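Local coordinates for uncharacterized protein MJ1062 (Methanocaldococcus jannaschii, PDB 3EO4) that is of unknown function, but its C-terminal part, the piece described here, has a GNAT-family domain and so probably transfers acyl groups, at residues F147-K152 against W158-N163; A129-L132 against R137-K140. One frame throughout, in Å; residues are numbered along the deposited sequence.

Interaction 1 (F147-K152 against W158-N163); sequences FKKTKK and WIYEVN
F147 and V162 meet with the ring of F147 lying flat against the valine. V162 CB sits over the middle of the ring face, 3.6 Å from its centroid, in a CH-pi contact. V162 CG1 reaches the same ring at CZ. The edge of the ring turns to the backbone of Y160, where CD1 is 3.4 Å from Y160 O. With CG anti to its own carbonyl carbon (chi1 -74°), F147 lays its ring across V162 and brings CD1 to that oxygen. F142 meets this ring edge-to-face.

W158 is clasped by two lysine chains. K149 CD packs over one face of the indole, 3.7 Å from W158 CE3. K152 CG packs over the opposite face, 3.6 Å from W158 CZ3. K152 NZ also stands over the six-membered ring as a cation-pi partner, 4.9 Å from its centroid. The same ammonium nitrogen is hydrogen-bonded to R154 O, and W158 NE1 to E133.

K149 serves a second ring too. Its CB lies over a face of Y160 in a CH-pi contact, and its CE comes 3.3 Å from Y160 OH. A water bonds to that hydroxyl and, weakly, to K149 NZ.

Backbone bonds join K148 and E161 in both directions. Further along, I159 O takes a nearly straight bond from T150 N (2.8 Å, 167°) and a weak one from K151 N. I159 N returns a bond to K151 O. T150 and K151 thus both face I159, a classic beta bulge in the last antiparallel hairpin of the chain, within its GNAT-family region.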
loop_
_atom_site.group_PDB
_atom_site.type_symbol
_atom_site.label_atom_id
_atom_site.label_comp_id
_atom_site.label_asym_id
_atom_site.label_seq_id
_atom_site.Cartn_x
_atom_site.Cartn_y
_atom_site.Cartn_z
ATOM N N PHE A 147 -2.431 13.602 -25.631
ATOM C CA PHE A 147 -2.178 12.248 -26.176
ATOM C C PHE A 147 -3.343 11.808 -27.055
ATOM O O PHE A 147 -4.507 12.137 -26.783
ATOM C CB PHE A 147 -1.998 11.194 -25.086
ATOM C CG PHE A 147 -0.673 11.267 -24.360
ATOM C CD1 PHE A 147 0.272 10.240 -24.506
ATOM C CD2 PHE A 147 -0.386 12.338 -23.486
ATOM C CE1 PHE A 147 1.492 10.283 -23.795
ATOM C CE2 PHE A 147 0.856 12.399 -22.773
ATOM C CZ PHE A 147 1.786 11.375 -22.927
ATOM N N LYS A 148 -3.009 11.024 -28.072
ATOM C CA LYS A 148 -3.944 10.605 -29.127
ATOM C C LYS A 148 -3.853 9.109 -29.280
ATOM O O LYS A 148 -2.755 8.582 -29.421
ATOM C CB LYS A 148 -3.501 11.250 -30.430
ATOM C CG LYS A 148 -4.332 10.948 -31.632
ATOM C CD LYS A 148 -3.906 11.863 -32.761
ATOM C CE LYS A 148 -3.138 11.105 -33.801
ATOM N NZ LYS A 148 -4.149 10.476 -34.696
ATOM N N LYS A 149 -4.994 8.426 -29.240
ATOM C CA LYS A 149 -5.020 6.997 -29.518
ATOM C C LYS A 149 -4.407 6.761 -30.884
ATOM O O LYS A 149 -4.853 7.324 -31.874
ATOM C CB LYS A 149 -6.448 6.428 -29.483
ATOM C CG LYS A 149 -6.470 4.905 -29.391
ATOM C CD LYS A 149 -7.866 4.331 -29.660
ATOM C CE LYS A 149 -8.693 4.386 -28.417
ATOM N NZ LYS A 149 -10.092 4.694 -28.793
ATOM N N THR A 150 -3.385 5.924 -30.929
ATOM C CA THR A 150 -2.566 5.790 -32.133
ATOM C C THR A 150 -2.590 4.398 -32.759
ATOM O O THR A 150 -2.577 4.274 -33.975
ATOM C CB THR A 150 -1.112 6.273 -31.837
ATOM O OG1 THR A 150 -0.967 7.622 -32.288
ATOM C CG2 THR A 150 -0.062 5.438 -32.523
ATOM N N LYS A 151 -2.667 3.366 -31.924
ATOM C CA LYS A 151 -2.254 2.019 -32.313
ATOM C C LYS A 151 -2.731 1.019 -31.257
ATOM O O LYS A 151 -2.775 1.347 -30.081
ATOM C CB LYS A 151 -0.720 1.987 -32.378
ATOM C CG LYS A 151 -0.103 0.798 -33.097
ATOM C CD LYS A 151 1.384 0.603 -32.703
ATOM C CE LYS A 151 2.204 1.878 -32.815
ATOM N NZ LYS A 151 3.660 1.602 -33.054
ATOM N N LYS A 152 -3.084 -0.195 -31.668
ATOM C CA LYS A 152 -3.365 -1.275 -30.706
ATOM C C LYS A 152 -2.096 -1.635 -29.943
ATOM O O LYS A 152 -1.003 -1.611 -30.503
ATOM C CB LYS A 152 -3.862 -2.530 -31.435
ATOM C CG LYS A 152 -5.363 -2.737 -31.459
ATOM C CD LYS A 152 -5.701 -4.238 -31.620
ATOM C CE LYS A 152 -6.066 -4.959 -30.268
ATOM N NZ LYS A 152 -5.651 -4.270 -28.960
ATOM N N TRP A 158 -4.364 -0.154 -25.693
ATOM C CA TRP A 158 -4.162 0.859 -26.721
ATOM C C TRP A 158 -2.954 1.724 -26.425
ATOM O O TRP A 158 -2.696 2.070 -25.274
ATOM C CB TRP A 158 -5.387 1.773 -26.797
ATOM C CG TRP A 158 -6.548 1.042 -27.254
ATOM C CD1 TRP A 158 -7.501 0.463 -26.485
ATOM C CD2 TRP A 158 -6.863 0.717 -28.609
ATOM N NE1 TRP A 158 -8.416 -0.180 -27.274
ATOM C CE2 TRP A 158 -8.044 -0.046 -28.587
ATOM C CE3 TRP A 158 -6.268 1.012 -29.844
ATOM C CZ2 TRP A 158 -8.650 -0.515 -29.743
ATOM C CZ3 TRP A 158 -6.870 0.542 -31.000
ATOM C CH2 TRP A 158 -8.050 -0.213 -30.938
ATOM N N ILE A 159 -2.238 2.092 -27.482
ATOM C CA ILE A 159 -1.149 3.053 -27.370
ATOM C C ILE A 159 -1.690 4.425 -27.733
ATOM O O ILE A 159 -2.421 4.564 -28.736
ATOM C CB ILE A 159 -0.007 2.727 -28.348
ATOM C CG1 ILE A 159 0.271 1.210 -28.398
ATOM C CG2 ILE A 159 1.222 3.596 -28.058
ATOM C CD1 ILE A 159 0.523 0.575 -27.055
ATOM N N TYR A 160 -1.328 5.397 -26.899
ATOM C CA TYR A 160 -1.667 6.791 -27.020
ATOM C C TYR A 160 -0.337 7.544 -27.064
ATOM O O TYR A 160 0.514 7.305 -26.205
ATOM C CB TYR A 160 -2.433 7.244 -25.765
ATOM C CG TYR A 160 -3.857 6.761 -25.685
ATOM C CD1 TYR A 160 -4.900 7.631 -25.931
ATOM C CD2 TYR A 160 -4.161 5.432 -25.348
ATOM C CE1 TYR A 160 -6.214 7.201 -25.879
ATOM C CE2 TYR A 160 -5.479 4.988 -25.289
ATOM C CZ TYR A 160 -6.488 5.885 -25.564
ATOM O OH TYR A 160 -7.785 5.492 -25.494
ATOM N N GLU A 161 -0.156 8.443 -28.038
ATOM C CA GLU A 161 1.136 9.112 -28.237
ATOM C C GLU A 161 0.980 10.606 -28.201
ATOM O O GLU A 161 -0.095 11.133 -28.498
ATOM C CB GLU A 161 1.794 8.728 -29.562
ATOM C CG GLU A 161 1.899 7.243 -29.781
ATOM C CD GLU A 161 2.929 6.839 -30.841
ATOM O OE1 GLU A 161 3.310 5.641 -30.848
ATOM O OE2 GLU A 161 3.363 7.699 -31.657
ATOM N N VAL A 162 2.063 11.288 -27.860
ATOM C CA VAL A 162 2.065 12.736 -27.851
ATOM C C VAL A 162 3.399 13.228 -28.408
ATOM O O VAL A 162 4.443 12.561 -28.245
ATOM C CB VAL A 162 1.838 13.287 -26.410
ATOM C CG1 VAL A 162 3.140 13.322 -25.614
ATOM C CG2 VAL A 162 1.151 14.652 -26.434
ATOM N N ASN A 163 3.348 14.371 -29.080
ATOM C CA ASN A 163 4.548 15.117 -29.471
ATOM C C ASN A 163 4.843 16.089 -28.362
ATOM O O ASN A 163 3.942 16.776 -27.881
ATOM C CB ASN A 163 4.354 15.872 -30.781
ATOM C CG ASN A 163 4.169 14.948 -31.955
ATOM O OD1 ASN A 163 3.137 14.951 -32.599
ATOM N ND2 ASN A 163 5.168 14.127 -32.222
HETATM O O HOH W 1 -9.529 7.301 -26.582
#

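Interaction 2 (A129-L132 against R137-K140); sequences ARIL and RSIK
I131 and I139 make the apolar contact between this strand and the helix. The methyl CG2 of I131 lies 3.7 Å from I139 CG1, and the two side chains run at a slant to each other. I131 points at the helix. I139 leaves its helix more to the flank, but its end comes nearer to the strand. There I139 CD1 comes 4.1 Å from the backbone oxygen of L132, a loose van der Waals touch.

The second kind of contact sets a hydroxyl against hydrocarbon. S138 OG is 3.6 Å from I131 CG2 and 3.7 Å from I131 CD1, so it lies against both branches of the isoleucine. S138 CB adds a touch on I131 CG2 at 4.0 Å. Because OG is anti to the backbone N of S138 (chi1 164°), it swings onto I131. The isoleucine gives it nothing polar. The hydroxyl has its polar partner elsewhere, in a hydrogen bond to a bound MES molecule that probably came from the crystallisation liquor.

The contact is small, burying 155 Å² in all, and I131 supplies the largest share. An alanine at I131 would probably open a gap between the strand and S138 and I139, with I139 CG1 losing its methyl partner on the strand.

Around the contact, F142 of the same helix also packs on I131, and on A129 two residues earlier in the strand. Strand 126-132 is an outer strand of its sheet within this chain, and strand 157-163 runs antiparallel beside it. Helix 136-144 follows strand 126-132 after a short connection and packs back on it, lying against one face of the three-stranded antiparallel sheet.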
loop_
_atom_site.group_PDB
_atom_site.type_symbol
_atom_site.label_atom_id
_atom_site.label_comp_id
_atom_site.label_asym_id
_atom_site.label_seq_id
_atom_site.Cartn_x
_atom_site.Cartn_y
_atom_site.Cartn_z
ATOM N N ALA A 129 1.862 6.173 -23.850
ATOM C CA ALA A 129 1.308 5.459 -22.693
ATOM C C ALA A 129 0.575 4.230 -23.247
ATOM O O ALA A 129 0.028 4.296 -24.334
ATOM C CB ALA A 129 0.345 6.362 -21.923
ATOM N N ARG A 130 0.614 3.113 -22.531
ATOM C CA ARG A 130 -0.162 1.915 -22.894
ATOM C C ARG A 130 -1.320 1.855 -21.915
ATOM O O ARG A 130 -1.099 1.892 -20.700
ATOM C CB ARG A 130 0.671 0.611 -22.800
ATOM C CG ARG A 130 2.003 0.648 -23.548
ATOM C CD ARG A 130 2.776 -0.701 -23.448
ATOM N NE ARG A 130 2.091 -1.722 -24.213
ATOM C CZ ARG A 130 2.542 -2.299 -25.315
ATOM N NH1 ARG A 130 3.741 -1.995 -25.814
ATOM N NH2 ARG A 130 1.781 -3.217 -25.906
ATOM N N ILE A 131 -2.544 1.789 -22.436
ATOM C CA ILE A 131 -3.722 1.875 -21.574
ATOM C C ILE A 131 -4.756 0.801 -21.900
ATOM O O ILE A 131 -5.106 0.581 -23.083
ATOM C CB ILE A 131 -4.381 3.292 -21.603
ATOM C CG1 ILE A 131 -3.335 4.421 -21.448
ATOM C CG2 ILE A 131 -5.415 3.438 -20.485
ATOM C CD1 ILE A 131 -3.893 5.845 -21.729
ATOM N N LEU A 132 -5.240 0.129 -20.858
ATOM C CA LEU A 132 -6.347 -0.818 -21.042
ATOM C C LEU A 132 -7.654 -0.064 -21.297
ATOM O O LEU A 132 -7.907 1.006 -20.703
ATOM C CB LEU A 132 -6.526 -1.728 -19.835
ATOM C CG LEU A 132 -5.618 -2.903 -19.515
ATOM C CD1 LEU A 132 -6.444 -3.804 -18.648
ATOM C CD2 LEU A 132 -5.101 -3.689 -20.754
ATOM N N ARG A 137 -10.259 6.587 -16.456
ATOM C CA ARG A 137 -9.625 7.740 -15.801
ATOM C C ARG A 137 -8.258 8.003 -16.415
ATOM O O ARG A 137 -7.843 9.157 -16.591
ATOM C CB ARG A 137 -9.519 7.531 -14.282
ATOM C CG ARG A 137 -10.888 7.679 -13.589
ATOM C CD ARG A 137 -10.849 7.259 -12.140
ATOM N NE ARG A 137 -12.135 7.415 -11.459
ATOM C CZ ARG A 137 -12.679 8.579 -11.075
ATOM N NH1 ARG A 137 -13.851 8.587 -10.447
ATOM N NH2 ARG A 137 -12.076 9.737 -11.316
ATOM N N SER A 138 -7.587 6.922 -16.796
ATOM C CA SER A 138 -6.267 7.075 -17.344
ATOM C C SER A 138 -6.342 7.603 -18.779
ATOM O O SER A 138 -5.588 8.495 -19.164
ATOM C CB SER A 138 -5.486 5.774 -17.224
ATOM O OG SER A 138 -4.357 5.821 -18.064
ATOM N N ILE A 139 -7.294 7.100 -19.545
ATOM C CA ILE A 139 -7.571 7.654 -20.868
ATOM C C ILE A 139 -7.849 9.168 -20.795
ATOM O O ILE A 139 -7.292 9.932 -21.572
ATOM C CB ILE A 139 -8.718 6.873 -21.576
ATOM C CG1 ILE A 139 -8.239 5.434 -21.883
ATOM C CG2 ILE A 139 -9.241 7.638 -22.836
ATOM C CD1 ILE A 139 -9.334 4.460 -22.338
ATOM N N LYS A 140 -8.691 9.597 -19.854
ATOM C CA LYS A 140 -8.988 11.025 -19.682
ATOM C C LYS A 140 -7.774 11.837 -19.281
ATOM O O LYS A 140 -7.581 12.951 -19.761
ATOM C CB LYS A 140 -10.059 11.213 -18.624
ATOM C CG LYS A 140 -11.388 10.800 -19.135
ATOM C CD LYS A 140 -12.434 10.925 -18.072
ATOM C CE LYS A 140 -13.818 10.781 -18.693
ATOM N NZ LYS A 140 -14.782 11.473 -17.811
#

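Interactions 1 and 2 have their centres 10 Å apart, on the same side of the chain's centre. Along the chain interaction 2 comes first, and strand 148-150 of interaction 1 follows its helix. Both reach one three-stranded antiparallel sheet, with strand 157-163 in the middle. Interaction 1 pairs two of its strands, and interaction 2 sets helix 136-144 against the third. Backbone bonds tie the two contacts directly, with W158 N 2.8 Å from I131 O. Y160 joins them through side chains as well, since its ring meets I131 and its hydroxyl end meets I139. Together they build the sheet's last hairpin and set the helix against the sheet in the C-terminal half of the GNAT-family domain.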